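Local coordinates for protein Zgc:56074 (PDB 3E9D) that probably hydrolyses fructose 2,6-bisphosphate and fructose 1,6-bisphosphate as a histidine phosphatase, lowering fructose 2,6-bisphosphate and so restraining glycolysis, at residues Q15-R18 and L22-Q25; N53-N58 and F140-E145; G93-R98 and K104-A109; F223-H228 and L234-I239. All coordinates share one frame; numbering follows the deposited sequence.

Interaction 1 (Q15-R18 and L22-Q25); sequences QYNR and LQGQ. With PO4 (phosphate ion), chain C.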
loop_
_atom_site.group_PDB
_atom_site.type_symbol
_atom_site.label_atom_id
_atom_site.label_comp_id
_atom_site.label_asym_id
_atom_site.label_seq_id
_atom_site.Cartn_x
_atom_site.Cartn_y
_atom_site.Cartn_z
ATOM N N GLN A 15 9.405 -7.122 16.128
ATOM C CA GLN A 15 9.193 -7.337 17.563
ATOM C C GLN A 15 8.328 -6.222 18.155
ATOM O O GLN A 15 7.526 -6.484 19.055
ATOM C CB GLN A 15 10.508 -7.503 18.346
ATOM C CG GLN A 15 10.289 -8.004 19.803
ATOM C CD GLN A 15 9.648 -9.400 19.869
ATOM O OE1 GLN A 15 9.993 -10.290 19.093
ATOM N NE2 GLN A 15 8.718 -9.591 20.802
ATOM N N TYR A 16 8.462 -4.997 17.630
ATOM C CA TYR A 16 7.607 -3.880 18.068
ATOM C C TYR A 16 6.126 -4.165 17.810
ATOM O O TYR A 16 5.293 -3.924 18.694
ATOM C CB TYR A 16 8.024 -2.546 17.415
ATOM C CG TYR A 16 9.083 -1.768 18.181
ATOM C CD1 TYR A 16 10.167 -2.414 18.774
ATOM C CD2 TYR A 16 9.013 -0.381 18.286
ATOM C CE1 TYR A 16 11.147 -1.696 19.471
ATOM C CE2 TYR A 16 9.987 0.350 18.983
ATOM C CZ TYR A 16 11.046 -0.313 19.568
ATOM O OH TYR A 16 12.011 0.404 20.244
ATOM N N ASN A 17 5.809 -4.677 16.614
ATOM C CA ASN A 17 4.441 -5.088 16.277
ATOM C C ASN A 17 3.929 -6.111 17.291
ATOM O O ASN A 17 2.835 -5.959 17.842
ATOM C CB ASN A 17 4.356 -5.694 14.871
ATOM C CG ASN A 17 4.568 -4.678 13.753
ATOM O OD1 ASN A 17 5.024 -5.042 12.671
ATOM N ND2 ASN A 17 4.259 -3.405 14.007
ATOM N N ARG A 18 4.732 -7.144 17.541
ATOM C CA ARG A 18 4.361 -8.191 18.476
ATOM C C ARG A 18 4.090 -7.633 19.892
ATOM O O ARG A 18 3.136 -8.039 20.546
ATOM C CB ARG A 18 5.443 -9.280 18.513
ATOM C CG ARG A 18 5.299 -10.307 19.650
ATOM C CD ARG A 18 4.144 -11.269 19.427
ATOM N NE ARG A 18 4.252 -11.963 18.137
ATOM C CZ ARG A 18 4.970 -13.072 17.922
ATOM N NH1 ARG A 18 5.676 -13.639 18.915
ATOM N NH2 ARG A 18 4.997 -13.609 16.704
ATOM N N LEU A 22 4.249 1.397 19.374
ATOM C CA LEU A 22 4.096 2.237 18.177
ATOM C C LEU A 22 5.373 2.327 17.367
ATOM O O LEU A 22 6.437 2.683 17.896
ATOM C CB LEU A 22 3.643 3.644 18.539
ATOM C CG LEU A 22 2.162 3.980 18.516
ATOM C CD1 LEU A 22 2.034 5.424 18.932
ATOM C CD2 LEU A 22 1.532 3.758 17.118
ATOM N N GLN A 23 5.262 2.019 16.078
ATOM C CA GLN A 23 6.432 2.034 15.201
ATOM C C GLN A 23 6.258 3.014 14.037
ATOM O O GLN A 23 5.461 2.770 13.136
ATOM C CB GLN A 23 6.695 0.617 14.680
ATOM C CG GLN A 23 8.175 0.302 14.495
ATOM C CD GLN A 23 8.417 -1.125 14.030
ATOM O OE1 GLN A 23 9.546 -1.510 13.817
ATOM N NE2 GLN A 23 7.362 -1.883 13.826
ATOM N N GLY A 24 7.000 4.116 14.048
ATOM C CA GLY A 24 6.816 5.168 13.048
ATOM C C GLY A 24 8.025 5.332 12.150
ATOM O O GLY A 24 8.466 4.382 11.519
ATOM N N GLN A 25 8.569 6.541 12.100
ATOM C CA GLN A 25 9.657 6.859 11.171
ATOM C C GLN A 25 11.020 6.835 11.819
ATOM O O GLN A 25 12.029 6.841 11.110
ATOM C CB GLN A 25 9.448 8.247 10.546
ATOM C CG GLN A 25 8.078 8.463 9.979
ATOM C CD GLN A 25 7.907 9.825 9.313
ATOM O OE1 GLN A 25 8.872 10.553 9.118
ATOM N NE2 GLN A 25 6.678 10.153 8.939
HETATM P P PO4 C . 3.982 -0.268 10.857
HETATM O O1 PO4 C . 5.290 0.290 10.356
HETATM O O2 PO4 C . 3.124 -0.827 9.745
HETATM O O3 PO4 C . 4.230 -1.396 11.832
HETATM O O4 PO4 C . 3.219 0.804 11.604
#
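Y16, on the one-turn helix 15-18, leans on the side chain of Q23 in the loop that follows. CB of Y16 sits 3.7 Å from CD of Q23, while further out CD2 of the ring lies 3.9 Å from CG of Q23. The two side chains cross at about a right angle, with ring and amide planes 37° apart. At the ring edge, near its plane, comes the backbone O of L22, 4.0 Å from CD2 of Y16. Next along the helix, N17 turns its amide toward the catalytic pocket of this phosphoglycerate mutase-family fold, close to H11, the residue that carries the phosphoryl group as a phosphohistidine. CG of N17 lies beside its own backbone N (chi1 -70°), and from there ND2 gives a nearly straight hydrogen bond of 3.0 Å to O3 of the bound phosphate. R10, R61, H183 and the backbone N of G184 bind the same ion. N17 OD1 accepts a bond from N217, which fixes which way round the amide lies. ND2 of N17 and NE2 of Q23 are both donors and merely adjoin at 3.5 Å, the amide planes 72° apart; NE2 of Q23 is hydrogen-bonded to T14.

Interaction 2 (N53-N58 and F140-E145); sequences NVFVSN and FQRMFE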
loop_
_atom_site.group_PDB
_atom_site.type_symbol
_atom_site.label_atom_id
_atom_site.label_comp_id
_atom_site.label_asym_id
_atom_site.label_seq_id
_atom_site.Cartn_x
_atom_site.Cartn_y
_atom_site.Cartn_z
ATOM N N ASN A 53 7.193 -2.874 -11.874
ATOM C CA ASN A 53 7.710 -1.764 -11.092
ATOM C C ASN A 53 7.541 -2.075 -9.627
ATOM O O ASN A 53 6.531 -2.659 -9.242
ATOM C CB ASN A 53 6.918 -0.493 -11.408
ATOM C CG ASN A 53 6.983 -0.113 -12.876
ATOM O OD1 ASN A 53 6.187 -0.592 -13.693
ATOM N ND2 ASN A 53 7.948 0.726 -13.222
ATOM N N VAL A 54 8.520 -1.688 -8.810
ATOM C CA VAL A 54 8.446 -1.947 -7.374
ATOM C C VAL A 54 8.873 -0.695 -6.570
ATOM O O VAL A 54 9.948 -0.125 -6.808
ATOM C CB VAL A 54 9.320 -3.143 -6.947
ATOM C CG1 VAL A 54 9.248 -3.337 -5.418
ATOM C CG2 VAL A 54 8.918 -4.429 -7.664
ATOM N N PHE A 55 8.042 -0.313 -5.606
ATOM C CA PHE A 55 8.254 0.878 -4.784
ATOM C C PHE A 55 8.154 0.477 -3.321
ATOM O O PHE A 55 7.220 -0.237 -2.919
ATOM C CB PHE A 55 7.220 1.959 -5.121
ATOM C CG PHE A 55 7.153 2.270 -6.590
ATOM C CD1 PHE A 55 8.104 3.089 -7.170
ATOM C CD2 PHE A 55 6.186 1.678 -7.401
ATOM C CE1 PHE A 55 8.088 3.344 -8.545
ATOM C CE2 PHE A 55 6.155 1.930 -8.786
ATOM C CZ PHE A 55 7.108 2.765 -9.353
ATOM N N VAL A 56 9.115 0.923 -2.525
ATOM C CA VAL A 56 9.153 0.544 -1.116
ATOM C C VAL A 56 9.503 1.760 -0.298
ATOM O O VAL A 56 10.259 2.626 -0.760
ATOM C CB VAL A 56 10.253 -0.530 -0.857
ATOM C CG1 VAL A 56 10.040 -1.186 0.496
ATOM C CG2 VAL A 56 10.240 -1.595 -1.963
ATOM N N SER A 57 9.016 1.815 0.937
ATOM C CA SER A 57 9.493 2.861 1.834
ATOM C C SER A 57 10.997 2.674 2.136
ATOM O O SER A 57 11.573 1.606 1.875
ATOM C CB SER A 57 8.657 2.920 3.110
ATOM O OG SER A 57 9.223 2.182 4.163
ATOM N N ASN A 58 11.607 3.741 2.644
ATOM C CA ASN A 58 13.001 3.774 3.064
ATOM C C ASN A 58 13.278 2.978 4.358
ATOM O O ASN A 58 14.425 2.896 4.781
ATOM C CB ASN A 58 13.389 5.257 3.309
ATOM C CG ASN A 58 12.508 5.908 4.371
ATOM O OD1 ASN A 58 11.295 5.968 4.219
ATOM N ND2 ASN A 58 13.113 6.378 5.465
ATOM N N PHE A 140 2.164 7.942 -11.165
ATOM C CA PHE A 140 1.533 8.089 -12.478
ATOM C C PHE A 140 2.558 8.529 -13.534
ATOM O O PHE A 140 2.585 7.991 -14.651
ATOM C CB PHE A 140 0.372 9.107 -12.469
ATOM C CG PHE A 140 -0.818 8.714 -11.610
ATOM C CD1 PHE A 140 -0.945 7.435 -11.071
ATOM C CD2 PHE A 140 -1.828 9.644 -11.365
ATOM C CE1 PHE A 140 -2.052 7.095 -10.288
ATOM C CE2 PHE A 140 -2.948 9.311 -10.581
ATOM C CZ PHE A 140 -3.051 8.038 -10.037
ATOM N N GLN A 141 3.364 9.528 -13.188
ATOM C CA GLN A 141 4.329 10.086 -14.133
ATOM C C GLN A 141 5.360 9.023 -14.535
ATOM O O GLN A 141 5.651 8.850 -15.723
ATOM C CB GLN A 141 5.001 11.341 -13.561
ATOM C CG GLN A 141 6.084 11.958 -14.471
ATOM C CD GLN A 141 5.537 12.437 -15.825
ATOM O OE1 GLN A 141 4.426 12.974 -15.915
ATOM N NE2 GLN A 141 6.329 12.250 -16.886
ATOM N N ARG A 142 5.869 8.293 -13.546
ATOM C CA ARG A 142 6.831 7.220 -13.805
ATOM C C ARG A 142 6.240 6.059 -14.617
ATOM O O ARG A 142 6.901 5.542 -15.503
ATOM C CB ARG A 142 7.442 6.692 -12.494
ATOM C CG ARG A 142 8.575 5.654 -12.722
ATOM C CD ARG A 142 9.018 5.001 -11.420
ATOM N NE ARG A 142 9.656 5.977 -10.532
ATOM C CZ ARG A 142 10.965 6.238 -10.516
ATOM N NH1 ARG A 142 11.793 5.595 -11.333
ATOM N NH2 ARG A 142 11.445 7.148 -9.680
ATOM N N MET A 143 5.012 5.639 -14.302
ATOM C CA MET A 143 4.362 4.545 -15.044
ATOM C C MET A 143 4.114 4.976 -16.493
ATOM O O MET A 143 4.332 4.204 -17.435
ATOM C CB MET A 143 3.033 4.100 -14.396
ATOM C CG MET A 143 3.142 3.453 -12.982
ATOM S SD MET A 143 4.291 2.029 -12.874
ATOM C CE MET A 143 5.708 2.876 -12.231
ATOM N N PHE A 144 3.665 6.215 -16.661
ATOM C CA PHE A 144 3.370 6.731 -17.985
ATOM C C PHE A 144 4.635 6.829 -18.837
ATOM O O PHE A 144 4.619 6.422 -19.980
ATOM C CB PHE A 144 2.678 8.087 -17.894
ATOM C CG PHE A 144 1.972 8.487 -19.151
ATOM C CD1 PHE A 144 0.688 8.036 -19.405
ATOM C CD2 PHE A 144 2.590 9.313 -20.073
ATOM C CE1 PHE A 144 0.028 8.411 -20.568
ATOM C CE2 PHE A 144 1.950 9.690 -21.239
ATOM C CZ PHE A 144 0.667 9.244 -21.488
ATOM N N GLU A 145 5.716 7.364 -18.270
ATOM C CA GLU A 145 6.993 7.502 -18.987
ATOM C C GLU A 145 7.576 6.160 -19.403
ATOM O O GLU A 145 8.186 6.047 -20.454
ATOM C CB GLU A 145 8.044 8.145 -18.097
ATOM C CG GLU A 145 7.945 9.622 -17.937
ATOM C CD GLU A 145 8.742 10.100 -16.735
ATOM O OE1 GLU A 145 9.334 9.248 -16.027
ATOM O OE2 GLU A 145 8.756 11.322 -16.476
#
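Apolar contact between M143 and F55 ties helix 125-146 to strand 53-56. CE of M143 meets the ring of F55 at its edge, in the ring plane, with 3.2 Å between CE and CZ of F55, an unusually short distance whose exact value is doubtful. The methionine reaches this point because its chain bends at chi2 (-54°) and again at chi3, bringing the methyl round to the strand. R142 adds the aliphatic part of its side chain: CD lies 3.4 Å from CE1 of F55, also at the ring edge, and the guanidinium plane is turned 58° from the ring. Strand 53-56 belongs to the central, mostly parallel sheet of the histidine phosphatase fold, and helix segment 140-145 runs nearly antiparallel to this strand, at 161°, the two axes 11.1 Å apart at their closest approach. Polar groups enter through N53, whose amide faces the methionine from the opposite direction. SD of M143 is 3.3 Å from OD1 of N53 and CE is 3.3 Å from ND2, but these are packing contacts. The hydrogen bonds of this buried amide go to the end of the same helix and just beyond, ND2 to E146 and OD1 to H147, so both polar atoms are satisfied.

Interaction 3 (G93-R98 and K104-A109); sequences GVAEGR and KNMANA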
loop_
_atom_site.group_PDB
_atom_site.type_symbol
_atom_site.label_atom_id
_atom_site.label_comp_id
_atom_site.label_asym_id
_atom_site.label_seq_id
_atom_site.Cartn_x
_atom_site.Cartn_y
_atom_site.Cartn_z
ATOM N N GLY A 93 6.150 10.872 16.537
ATOM C CA GLY A 93 6.836 11.835 17.414
ATOM C C GLY A 93 7.197 11.203 18.744
ATOM O O GLY A 93 7.737 10.082 18.785
ATOM N N VAL A 94 6.862 11.884 19.830
ATOM C CA VAL A 94 7.254 11.398 21.169
ATOM C C VAL A 94 6.534 10.098 21.597
ATOM O O VAL A 94 6.963 9.443 22.540
ATOM C CB VAL A 94 7.076 12.479 22.267
ATOM C CG1 VAL A 94 8.020 13.662 22.018
ATOM C CG2 VAL A 94 5.593 12.930 22.376
ATOM N N ALA A 95 5.464 9.728 20.894
ATOM C CA ALA A 95 4.713 8.501 21.196
ATOM C C ALA A 95 5.385 7.244 20.642
ATOM O O ALA A 95 5.052 6.123 21.035
ATOM C CB ALA A 95 3.290 8.619 20.683
ATOM N N GLU A 96 6.338 7.428 19.735
ATOM C CA GLU A 96 6.958 6.298 19.052
ATOM C C GLU A 96 7.755 5.435 20.023
ATOM O O GLU A 96 8.501 5.953 20.860
ATOM C CB GLU A 96 7.853 6.770 17.910
ATOM C CG GLU A 96 8.384 5.622 17.058
ATOM C CD GLU A 96 9.202 6.073 15.853
ATOM O OE1 GLU A 96 9.556 7.271 15.757
ATOM O OE2 GLU A 96 9.494 5.212 15.005
ATOM N N GLY A 97 7.596 4.122 19.914
ATOM C CA GLY A 97 8.280 3.201 20.827
ATOM C C GLY A 97 7.572 2.993 22.152
ATOM O O GLY A 97 8.015 2.194 22.969
ATOM N N ARG A 98 6.478 3.716 22.371
ATOM C CA ARG A 98 5.644 3.547 23.556
ATOM C C ARG A 98 4.489 2.637 23.198
ATOM O O ARG A 98 4.112 2.567 22.039
ATOM C CB ARG A 98 5.058 4.885 24.032
ATOM C CG ARG A 98 6.043 6.006 24.275
ATOM C CD ARG A 98 6.789 5.804 25.552
ATOM N NE ARG A 98 6.660 6.966 26.424
ATOM C CZ ARG A 98 5.924 6.997 27.533
ATOM N NH1 ARG A 98 5.242 5.922 27.922
ATOM N NH2 ARG A 98 5.874 8.106 28.262
ATOM N N LYS A 104 -3.306 6.395 23.417
ATOM C CA LYS A 104 -4.704 6.543 23.848
ATOM C C LYS A 104 -4.812 7.380 25.125
ATOM O O LYS A 104 -5.691 8.231 25.240
ATOM C CB LYS A 104 -5.355 5.172 24.054
ATOM C CG LYS A 104 -5.337 4.270 22.827
ATOM C CD LYS A 104 -6.259 3.056 22.997
ATOM C CE LYS A 104 -6.528 2.369 21.659
ATOM N NZ LYS A 104 -7.477 1.214 21.797
ATOM N N ASN A 105 -3.913 7.133 26.076
ATOM C CA ASN A 105 -3.798 7.966 27.281
ATOM C C ASN A 105 -3.473 9.428 26.974
ATOM O O ASN A 105 -4.065 10.336 27.558
ATOM C CB ASN A 105 -2.753 7.400 28.249
ATOM C CG ASN A 105 -3.112 6.006 28.763
ATOM O OD1 ASN A 105 -4.252 5.560 28.651
ATOM N ND2 ASN A 105 -2.129 5.315 29.336
ATOM N N MET A 106 -2.530 9.650 26.058
ATOM C CA MET A 106 -2.140 11.004 25.664
ATOM C C MET A 106 -3.314 11.737 25.034
ATOM O O MET A 106 -3.557 12.908 25.350
ATOM C CB MET A 106 -0.968 10.977 24.682
ATOM C CG MET A 106 0.340 10.534 25.289
ATOM S SD MET A 106 1.636 10.427 24.039
ATOM C CE MET A 106 2.023 12.162 23.789
ATOM N N ALA A 107 -4.027 11.042 24.144
ATOM C CA ALA A 107 -5.207 11.589 23.490
ATOM C C ALA A 107 -6.226 12.004 24.549
ATOM O O ALA A 107 -6.692 13.151 24.559
ATOM C CB ALA A 107 -5.813 10.568 22.523
ATOM N N ASN A 108 -6.537 11.067 25.447
ATOM C CA ASN A 108 -7.428 11.309 26.589
ATOM C C ASN A 108 -7.004 12.531 27.414
ATOM O O ASN A 108 -7.776 13.480 27.550
ATOM C CB ASN A 108 -7.518 10.044 27.457
ATOM C CG ASN A 108 -8.502 10.176 28.608
ATOM O OD1 ASN A 108 -9.514 10.882 28.521
ATOM N ND2 ASN A 108 -8.212 9.476 29.699
ATOM N N ALA A 109 -5.769 12.518 27.920
ATOM C CA ALA A 109 -5.222 13.624 28.722
ATOM C C ALA A 109 -5.297 14.982 28.016
ATOM O O ALA A 109 -5.419 16.017 28.674
ATOM C CB ALA A 109 -3.781 13.325 29.154
#
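M106 reaches from helix 100-110 to V94 and A95, in the loop that precedes this helix in the histidine phosphatase domain. The contact is wholly apolar across the two segments and small, burying 90 Å² in all. CE of M106 lies 3.9 Å from CG2 of V94, the two side chains crossing at a slant. SD of the methionine passes 4.2 Å from CB of A95, whose methyl points toward the helix. The thioether is extended as far as SD (chi2 176°) and then bends at chi3 (76°), which swings the methyl aside to V94 while the sulfur stays by the alanine. Y117 also touches M106, and V94 rests on P120, so the following loop joins in the same cluster. On its other side A95 packs against L22. No hydrogen bond crosses between the two segments. The helix carries its usual backbone bonds, such as that from N108 N to K104 O. In the loop, A95 to R98 form a type II beta turn with G97 at its third position, where phi is positive (83°). This turn is closed by R98 N bonding to A95 O at 3.1 Å, two residues on from a bond of equal length between E96 N and G93 O.

Interaction 4 (F223-H228 and L234-I239); sequences FIFTIH and LRATRI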
loop_
_atom_site.group_PDB
_atom_site.type_symbol
_atom_site.label_atom_id
_atom_site.label_comp_id
_atom_site.label_asym_id
_atom_site.label_seq_id
_atom_site.Cartn_x
_atom_site.Cartn_y
_atom_site.Cartn_z
ATOM N N PHE A 223 -5.617 -2.419 -6.378
ATOM C CA PHE A 223 -6.426 -1.475 -7.135
ATOM C C PHE A 223 -5.935 -1.497 -8.581
ATOM O O PHE A 223 -4.750 -1.728 -8.832
ATOM C CB PHE A 223 -6.292 -0.030 -6.594
ATOM C CG PHE A 223 -6.912 0.173 -5.232
ATOM C CD1 PHE A 223 -8.178 0.743 -5.116
ATOM C CD2 PHE A 223 -6.229 -0.201 -4.070
ATOM C CE1 PHE A 223 -8.777 0.924 -3.854
ATOM C CE2 PHE A 223 -6.810 -0.013 -2.801
ATOM C CZ PHE A 223 -8.098 0.554 -2.703
ATOM N N ILE A 224 -6.860 -1.275 -9.514
ATOM C CA ILE A 224 -6.526 -1.060 -10.906
ATOM C C ILE A 224 -6.786 0.412 -11.239
ATOM O O ILE A 224 -7.898 0.936 -10.985
ATOM C CB ILE A 224 -7.397 -1.946 -11.847
ATOM C CG1 ILE A 224 -7.496 -3.404 -11.343
ATOM C CG2 ILE A 224 -6.866 -1.865 -13.297
ATOM C CD1 ILE A 224 -6.139 -4.104 -11.139
ATOM N N PHE A 225 -5.773 1.071 -11.804
ATOM C CA PHE A 225 -5.861 2.490 -12.175
ATOM C C PHE A 225 -5.923 2.639 -13.688
ATOM O O PHE A 225 -5.214 1.949 -14.427
ATOM C CB PHE A 225 -4.610 3.238 -11.709
ATOM C CG PHE A 225 -4.499 3.387 -10.220
ATOM C CD1 PHE A 225 -4.860 4.591 -9.611
ATOM C CD2 PHE A 225 -4.031 2.341 -9.426
ATOM C CE1 PHE A 225 -4.739 4.761 -8.227
ATOM C CE2 PHE A 225 -3.938 2.486 -8.031
ATOM C CZ PHE A 225 -4.279 3.701 -7.434
ATOM N N THR A 226 -6.768 3.546 -14.149
ATOM C CA THR A 226 -6.694 3.992 -15.532
ATOM C C THR A 226 -6.374 5.477 -15.506
ATOM O O THR A 226 -7.075 6.258 -14.850
ATOM C CB THR A 226 -7.999 3.724 -16.292
ATOM O OG1 THR A 226 -8.190 2.305 -16.384
ATOM C CG2 THR A 226 -7.932 4.313 -17.695
ATOM N N ILE A 227 -5.302 5.851 -16.196
ATOM C CA ILE A 227 -4.830 7.228 -16.178
ATOM C C ILE A 227 -4.848 7.841 -17.584
ATOM O O ILE A 227 -4.567 7.145 -18.580
ATOM C CB ILE A 227 -3.452 7.386 -15.487
ATOM C CG1 ILE A 227 -2.367 6.581 -16.196
ATOM C CG2 ILE A 227 -3.521 6.960 -13.974
ATOM C CD1 ILE A 227 -0.917 6.925 -15.701
ATOM N N HIS A 228 -5.195 9.135 -17.617
ATOM C CA HIS A 228 -5.282 9.981 -18.809
ATOM C C HIS A 228 -4.363 11.190 -18.644
ATOM O O HIS A 228 -4.115 11.647 -17.536
ATOM C CB HIS A 228 -6.723 10.516 -19.004
ATOM C CG HIS A 228 -7.692 9.496 -19.525
ATOM N ND1 HIS A 228 -8.729 9.822 -20.381
ATOM C CD2 HIS A 228 -7.801 8.160 -19.295
ATOM C CE1 HIS A 228 -9.423 8.729 -20.663
ATOM N NE2 HIS A 228 -8.876 7.706 -20.025
ATOM N N LEU A 234 -1.329 14.341 -15.680
ATOM C CA LEU A 234 -1.858 12.987 -15.553
ATOM C C LEU A 234 -2.909 12.899 -14.457
ATOM O O LEU A 234 -2.727 13.414 -13.354
ATOM C CB LEU A 234 -0.742 11.972 -15.287
ATOM C CG LEU A 234 0.204 11.764 -16.465
ATOM C CD1 LEU A 234 1.455 11.107 -15.978
ATOM C CD2 LEU A 234 -0.467 10.953 -17.585
ATOM N N ARG A 235 -4.008 12.238 -14.779
ATOM C CA ARG A 235 -5.105 12.060 -13.839
ATOM C C ARG A 235 -5.667 10.655 -13.978
ATOM O O ARG A 235 -5.744 10.124 -15.082
ATOM C CB ARG A 235 -6.214 13.081 -14.129
ATOM C CG ARG A 235 -5.871 14.477 -13.664
ATOM C CD ARG A 235 -6.617 15.539 -14.471
ATOM N NE ARG A 235 -5.982 16.854 -14.364
ATOM C CZ ARG A 235 -6.099 17.659 -13.312
ATOM N NH1 ARG A 235 -6.826 17.287 -12.258
ATOM N NH2 ARG A 235 -5.484 18.838 -13.309
ATOM N N ALA A 236 -6.070 10.085 -12.851
ATOM C CA ALA A 236 -6.812 8.834 -12.831
ATOM C C ALA A 236 -8.259 9.106 -13.211
ATOM O O ALA A 236 -8.935 9.917 -12.576
ATOM C CB ALA A 236 -6.741 8.177 -11.452
ATOM N N THR A 237 -8.728 8.450 -14.259
ATOM C CA THR A 237 -10.121 8.559 -14.648
ATOM C C THR A 237 -10.945 7.425 -14.019
ATOM O O THR A 237 -12.129 7.600 -13.741
ATOM C CB THR A 237 -10.279 8.502 -16.149
ATOM O OG1 THR A 237 -9.555 7.379 -16.643
ATOM C CG2 THR A 237 -9.744 9.797 -16.798
ATOM N N ARG A 238 -10.311 6.275 -13.805
ATOM C CA ARG A 238 -10.973 5.154 -13.143
ATOM C C ARG A 238 -10.025 4.523 -12.128
ATOM O O ARG A 238 -8.850 4.328 -12.417
ATOM C CB ARG A 238 -11.415 4.121 -14.167
ATOM C CG ARG A 238 -12.152 2.918 -13.565
ATOM C CD ARG A 238 -12.724 2.056 -14.679
ATOM N NE ARG A 238 -13.580 2.866 -15.544
ATOM C CZ ARG A 238 -13.983 2.512 -16.760
ATOM N NH1 ARG A 238 -13.621 1.344 -17.277
ATOM N NH2 ARG A 238 -14.766 3.330 -17.454
ATOM N N ILE A 239 -10.546 4.261 -10.932
ATOM C CA ILE A 239 -9.852 3.496 -9.902
ATOM C C ILE A 239 -10.802 2.353 -9.513
ATOM O O ILE A 239 -11.960 2.591 -9.132
ATOM C CB ILE A 239 -9.491 4.383 -8.683
ATOM C CG1 ILE A 239 -8.648 5.592 -9.146
ATOM C CG2 ILE A 239 -8.772 3.557 -7.600
ATOM C CD1 ILE A 239 -8.441 6.664 -8.095
#
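The imidazole of H228 carries CG2 of T237 over one face, 3.6 Å from the ring centroid and 17° off the ring normal, a CH-pi contact. T237 sets its methyl beside its own backbone N, which leaves OG1 (chi1 50°) on the side of T226, near CD2 of H228. The F225 ring has CG2 of I239 over the rim of one face and CB of A236 at its edge. F225 and I239 lie side by side and point the same way, with CD1 of F225 3.9 Å from CG1 of I239. F223 adds an oblique contact to CG2 of the same isoleucine. F225 also meets the ring of F4 nearly parallel, on the neighbouring strand 2-10. Backbone bonds join the strands at two antiparallel pairs: H228 N to R235 O and R235 N to H228 O, both 2.8 Å, and T226 N to R238 O, also 2.8 Å. T226 O is shared: it takes T237 N at 2.8 Å and, weakly, R238 N at 3.4 Å. Two residues, T237 and R238, thus face one, T226, and the register shifts by one: a classic beta bulge in the hairpin of strands 220-230 and 233-246 at the margin of the central sheet.

Overall arrangement
Along the chain the contacts open in the order 1, 2, 3, 4, with interaction 3 nested in the loop that interaction 2 closes. Interactions 1 and 3 form one group, their centres about 14 Å apart; the loop beside the phosphate pocket is joined to the loop before helix 100-110 by probable hydrogen bonds from G97 N to L22 O and from G24 N to E96 OE2. Interactions 2 and 4, their centres also about 14 Å apart, reach the same six-stranded sheet and touch, F140, Q141 and F144 of helix 125-146 packing on I227 and L234 of the hairpin. The centres of interactions 3 and 4 are about 38 Å apart, on opposite sides of the chain's centre, so the region of helix 100-110 and the sheet margin lie far apart.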